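Local structure of putative lipase/esterase (Lactobacillus plantarum WCFS1, 3BXP) at residues S191-T201 and V222-G232. The protein probably hydrolyses carboxylic ester bonds, as a putative carboxylesterase of the alpha/beta-hydrolase superfamily. Numbering follows the deposited sequence.
With PGR (R-1,2-propanediol), chain D.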
loop_
_atom_site.group_PDB
_atom_site.type_symbol
_atom_site.label_atom_id
_atom_site.label_comp_id
_atom_site.label_asym_id
_atom_site.label_seq_id
_atom_site.Cartn_x
_atom_site.Cartn_y
_atom_site.Cartn_z
ATOM N N SER B 191 -8.133 12.501 -12.874
ATOM C CA SER B 191 -8.763 11.830 -11.734
ATOM C C SER B 191 -8.271 12.531 -10.457
ATOM O O SER B 191 -7.104 12.920 -10.390
ATOM C CB SER B 191 -8.412 10.339 -11.677
ATOM O OG SER B 191 -9.016 9.634 -12.753
ATOM N N LYS B 192 -9.127 12.695 -9.449
ATOM C CA LYS B 192 -8.680 13.368 -8.201
ATOM C C LYS B 192 -7.868 12.368 -7.377
ATOM O O LYS B 192 -7.990 11.154 -7.536
ATOM C CB LYS B 192 -9.848 13.849 -7.351
ATOM C CG LYS B 192 -10.812 14.786 -8.028
ATOM C CD LYS B 192 -10.115 16.026 -8.568
ATOM C CE LYS B 192 -11.126 16.886 -9.372
ATOM N NZ LYS B 192 -10.561 18.203 -9.789
ATOM N N PRO B 193 -7.015 12.871 -6.481
ATOM C CA PRO B 193 -6.190 12.013 -5.645
ATOM C C PRO B 193 -7.005 10.998 -4.813
ATOM O O PRO B 193 -8.126 11.257 -4.363
ATOM C CB PRO B 193 -5.480 13.023 -4.726
ATOM C CG PRO B 193 -5.378 14.212 -5.550
ATOM C CD PRO B 193 -6.714 14.282 -6.252
ATOM N N ALA B 194 -6.353 9.877 -4.547
ATOM C CA ALA B 194 -6.996 8.821 -3.815
ATOM C C ALA B 194 -6.113 8.199 -2.724
ATOM O O ALA B 194 -4.934 7.993 -2.886
ATOM C CB ALA B 194 -7.492 7.724 -4.794
ATOM N N PHE B 195 -6.757 7.919 -1.620
ATOM C CA PHE B 195 -6.227 7.052 -0.576
ATOM C C PHE B 195 -6.988 5.766 -0.656
ATOM O O PHE B 195 -8.210 5.703 -0.477
ATOM C CB PHE B 195 -6.412 7.745 0.800
ATOM C CG PHE B 195 -5.905 6.945 1.999
ATOM C CD1 PHE B 195 -6.659 5.946 2.591
ATOM C CD2 PHE B 195 -4.684 7.250 2.569
ATOM C CE1 PHE B 195 -6.184 5.245 3.649
ATOM C CE2 PHE B 195 -4.219 6.534 3.633
ATOM C CZ PHE B 195 -4.977 5.516 4.181
ATOM N N VAL B 196 -6.252 4.696 -0.884
ATOM C CA VAL B 196 -6.825 3.364 -1.036
ATOM C C VAL B 196 -6.234 2.445 0.048
ATOM O O VAL B 196 -5.028 2.447 0.315
ATOM C CB VAL B 196 -6.497 2.811 -2.445
ATOM C CG1 VAL B 196 -7.114 1.446 -2.720
ATOM C CG2 VAL B 196 -6.858 3.781 -3.558
ATOM N N TRP B 197 -7.086 1.671 0.672
ATOM C CA TRP B 197 -6.642 0.625 1.638
ATOM C C TRP B 197 -7.458 -0.626 1.487
ATOM O O TRP B 197 -8.620 -0.608 1.041
ATOM C CB TRP B 197 -6.641 1.119 3.096
ATOM C CG TRP B 197 -7.983 1.265 3.679
ATOM C CD1 TRP B 197 -8.805 2.358 3.569
ATOM C CD2 TRP B 197 -8.718 0.292 4.443
ATOM N NE1 TRP B 197 -9.972 2.136 4.216
ATOM C CE2 TRP B 197 -9.956 0.869 4.757
ATOM C CE3 TRP B 197 -8.472 -1.013 4.855
ATOM C CZ2 TRP B 197 -10.918 0.189 5.499
ATOM C CZ3 TRP B 197 -9.431 -1.671 5.616
ATOM C CH2 TRP B 197 -10.631 -1.069 5.920
ATOM N N GLN B 198 -6.830 -1.738 1.827
ATOM C CA GLN B 198 -7.530 -3.013 1.865
ATOM C C GLN B 198 -6.758 -3.953 2.734
ATOM O O GLN B 198 -5.635 -3.685 3.089
ATOM C CB GLN B 198 -7.681 -3.582 0.455
ATOM C CG GLN B 198 -8.505 -4.874 0.356
ATOM C CD GLN B 198 -9.028 -5.138 -1.051
ATOM O OE1 GLN B 198 -8.500 -4.610 -2.033
ATOM N NE2 GLN B 198 -10.021 -6.004 -1.159
ATOM N N THR B 199 -7.339 -5.092 3.066
ATOM C CA THR B 199 -6.518 -6.131 3.720
ATOM C C THR B 199 -6.095 -7.197 2.761
ATOM O O THR B 199 -6.801 -7.523 1.826
ATOM C CB THR B 199 -7.204 -6.779 4.920
ATOM O OG1 THR B 199 -8.329 -7.557 4.478
ATOM C CG2 THR B 199 -7.651 -5.723 5.916
ATOM N N ALA B 200 -4.893 -7.720 2.999
ATOM C CA ALA B 200 -4.266 -8.640 2.050
ATOM C C ALA B 200 -5.064 -9.941 1.966
ATOM O O ALA B 200 -5.074 -10.615 0.923
ATOM C CB ALA B 200 -2.805 -8.933 2.466
ATOM N N THR B 201 -5.725 -10.239 3.077
ATOM C CA THR B 201 -6.380 -11.526 3.336
ATOM C C THR B 201 -7.893 -11.487 3.063
ATOM O O THR B 201 -8.601 -12.445 3.360
ATOM C CB THR B 201 -6.212 -11.966 4.830
ATOM O OG1 THR B 201 -6.823 -10.995 5.705
ATOM C CG2 THR B 201 -4.755 -12.155 5.212
ATOM N N VAL B 222 -1.248 10.184 -10.839
ATOM C CA VAL B 222 -2.184 10.861 -9.959
ATOM C C VAL B 222 -1.732 10.624 -8.545
ATOM O O VAL B 222 -1.353 9.504 -8.210
ATOM C CB VAL B 222 -3.626 10.384 -10.168
ATOM C CG1 VAL B 222 -4.551 10.996 -9.118
ATOM C CG2 VAL B 222 -4.073 10.685 -11.572
ATOM N N ALA B 223 -1.803 11.661 -7.707
ATOM C CA ALA B 223 -1.459 11.511 -6.298
ATOM C C ALA B 223 -2.269 10.385 -5.646
ATOM O O ALA B 223 -3.509 10.397 -5.615
ATOM C CB ALA B 223 -1.673 12.766 -5.525
ATOM N N THR B 224 -1.560 9.429 -5.072
ATOM C CA THR B 224 -2.203 8.209 -4.596
ATOM C C THR B 224 -1.411 7.652 -3.405
ATOM O O THR B 224 -0.171 7.624 -3.427
ATOM C CB THR B 224 -2.257 7.111 -5.693
ATOM O OG1 THR B 224 -2.907 7.605 -6.858
ATOM C CG2 THR B 224 -3.007 5.843 -5.225
ATOM N N ALA B 225 -2.126 7.236 -2.351
ATOM C CA ALA B 225 -1.556 6.367 -1.307
ATOM C C ALA B 225 -2.302 5.037 -1.335
ATOM O O ALA B 225 -3.501 4.987 -1.639
ATOM C CB ALA B 225 -1.660 6.995 0.106
ATOM N N TYR B 226 -1.604 3.977 -0.956
ATOM C CA TYR B 226 -2.174 2.647 -0.934
ATOM C C TYR B 226 -1.582 1.833 0.203
ATOM O O TYR B 226 -0.334 1.741 0.349
ATOM C CB TYR B 226 -1.864 1.933 -2.255
ATOM C CG TYR B 226 -2.352 0.498 -2.392
ATOM C CD1 TYR B 226 -3.612 0.146 -2.015
ATOM C CD2 TYR B 226 -1.563 -0.483 -2.997
ATOM C CE1 TYR B 226 -4.092 -1.153 -2.182
ATOM C CE2 TYR B 226 -2.049 -1.772 -3.192
ATOM C CZ TYR B 226 -3.306 -2.091 -2.791
ATOM O OH TYR B 226 -3.786 -3.366 -2.982
ATOM N N HIS B 227 -2.495 1.334 1.025
ATOM C CA HIS B 227 -2.133 0.517 2.185
ATOM C C HIS B 227 -2.828 -0.776 2.160
ATOM O O HIS B 227 -4.028 -0.844 2.416
ATOM C CB HIS B 227 -2.430 1.278 3.484
ATOM C CG HIS B 227 -1.656 2.542 3.610
ATOM N ND1 HIS B 227 -0.368 2.588 4.096
ATOM C CD2 HIS B 227 -1.967 3.809 3.259
ATOM C CE1 HIS B 227 0.067 3.840 4.065
ATOM N NE2 HIS B 227 -0.878 4.600 3.551
ATOM N N LEU B 228 -2.058 -1.814 1.839
ATOM C CA LEU B 228 -2.534 -3.180 1.912
ATOM C C LEU B 228 -2.012 -3.860 3.192
ATOM O O LEU B 228 -0.841 -4.210 3.317
ATOM C CB LEU B 228 -2.076 -3.928 0.659
ATOM C CG LEU B 228 -2.622 -5.342 0.465
ATOM C CD1 LEU B 228 -4.106 -5.265 0.086
ATOM C CD2 LEU B 228 -1.802 -5.964 -0.644
ATOM N N PHE B 229 -2.886 -3.950 4.183
ATOM C CA PHE B 229 -2.481 -4.386 5.508
ATOM C C PHE B 229 -2.276 -5.885 5.501
ATOM O O PHE B 229 -3.011 -6.623 4.840
ATOM C CB PHE B 229 -3.535 -4.018 6.578
ATOM C CG PHE B 229 -3.699 -2.556 6.772
ATOM C CD1 PHE B 229 -2.849 -1.864 7.621
ATOM C CD2 PHE B 229 -4.675 -1.843 6.091
ATOM C CE1 PHE B 229 -2.984 -0.538 7.772
ATOM C CE2 PHE B 229 -4.795 -0.462 6.285
ATOM C CZ PHE B 229 -3.933 0.163 7.099
ATOM N N GLY B 230 -1.261 -6.308 6.234
ATOM C CA GLY B 230 -0.888 -7.714 6.289
ATOM C C GLY B 230 -1.962 -8.580 6.908
ATOM O O GLY B 230 -2.301 -9.652 6.380
ATOM N N SER B 231 -2.477 -8.087 8.026
ATOM C CA SER B 231 -3.456 -8.815 8.845
ATOM C C SER B 231 -4.893 -8.307 8.639
ATOM O O SER B 231 -5.126 -7.121 8.445
ATOM C CB SER B 231 -3.103 -8.658 10.324
ATOM O OG SER B 231 -4.142 -9.215 11.094
ATOM N N GLY B 232 -5.851 -9.232 8.726
ATOM C CA GLY B 232 -7.269 -8.905 8.523
ATOM C C GLY B 232 -7.795 -8.045 9.658
ATOM O O GLY B 232 -8.841 -7.389 9.533
HETATM C C1 PGR D . 0.515 -5.110 9.678
HETATM C C2 PGR D . 0.418 -3.814 8.857
HETATM C C3 PGR D . 1.576 -2.893 9.151
HETATM O O1 PGR D . -0.162 -6.156 8.977
HETATM O O2 PGR D . 0.327 -4.042 7.438
#
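With CG anti to the backbone N (chi1 180°), the ring of F195 leans over A225 and H227. A different turn at H227, with CG anti to the carbonyl carbon, lifts the imidazole to meet it; F195 CE2 and H227 CD2 come within 3.6 Å, the two planes inclined by 34°. Both sit on a parallel strand pair of the alpha/beta-hydrolase sheet, joined by a beta-alpha-beta crossover through helix 208-219. Seven backbone hydrogen bonds zip strand 194-199 to strand 224-229, alternating in direction as parallel strands require, for example H227 N to V196 O at 2.9 Å.

Side chains alternate between two layers. On the F195 face, small A225 lets F195 CD2 approach its CB at 3.9 Å, and helix 258-269 covers this aromatic layer. W197 CE3 meets the edge of the F229 ring, 4.0 Å from CE2, while the indole stacks on W259. Replacing F229 by alanine removes the ring, which would probably open a gap beside W197 CE3 and leave H227 of the second subunit without its edge-to-face partner. On the other face, apolar V196 suits the Y226 ring, its CG1 3.8 Å from Y226 CD1. That ring packs on L211 of helix 208-219, with A194 and T224 against M217, and the phenol hydroxyl reaches S210, which also binds Q198 OE1.

Y226, H227 and L228 continue the sheet into the second subunit through an antiparallel ladder. Beyond the strand, G230 N donates to O2 of a propanediol probably taken up from the crystallisation liquor, at 3.0 Å, N-H...O angle 166°.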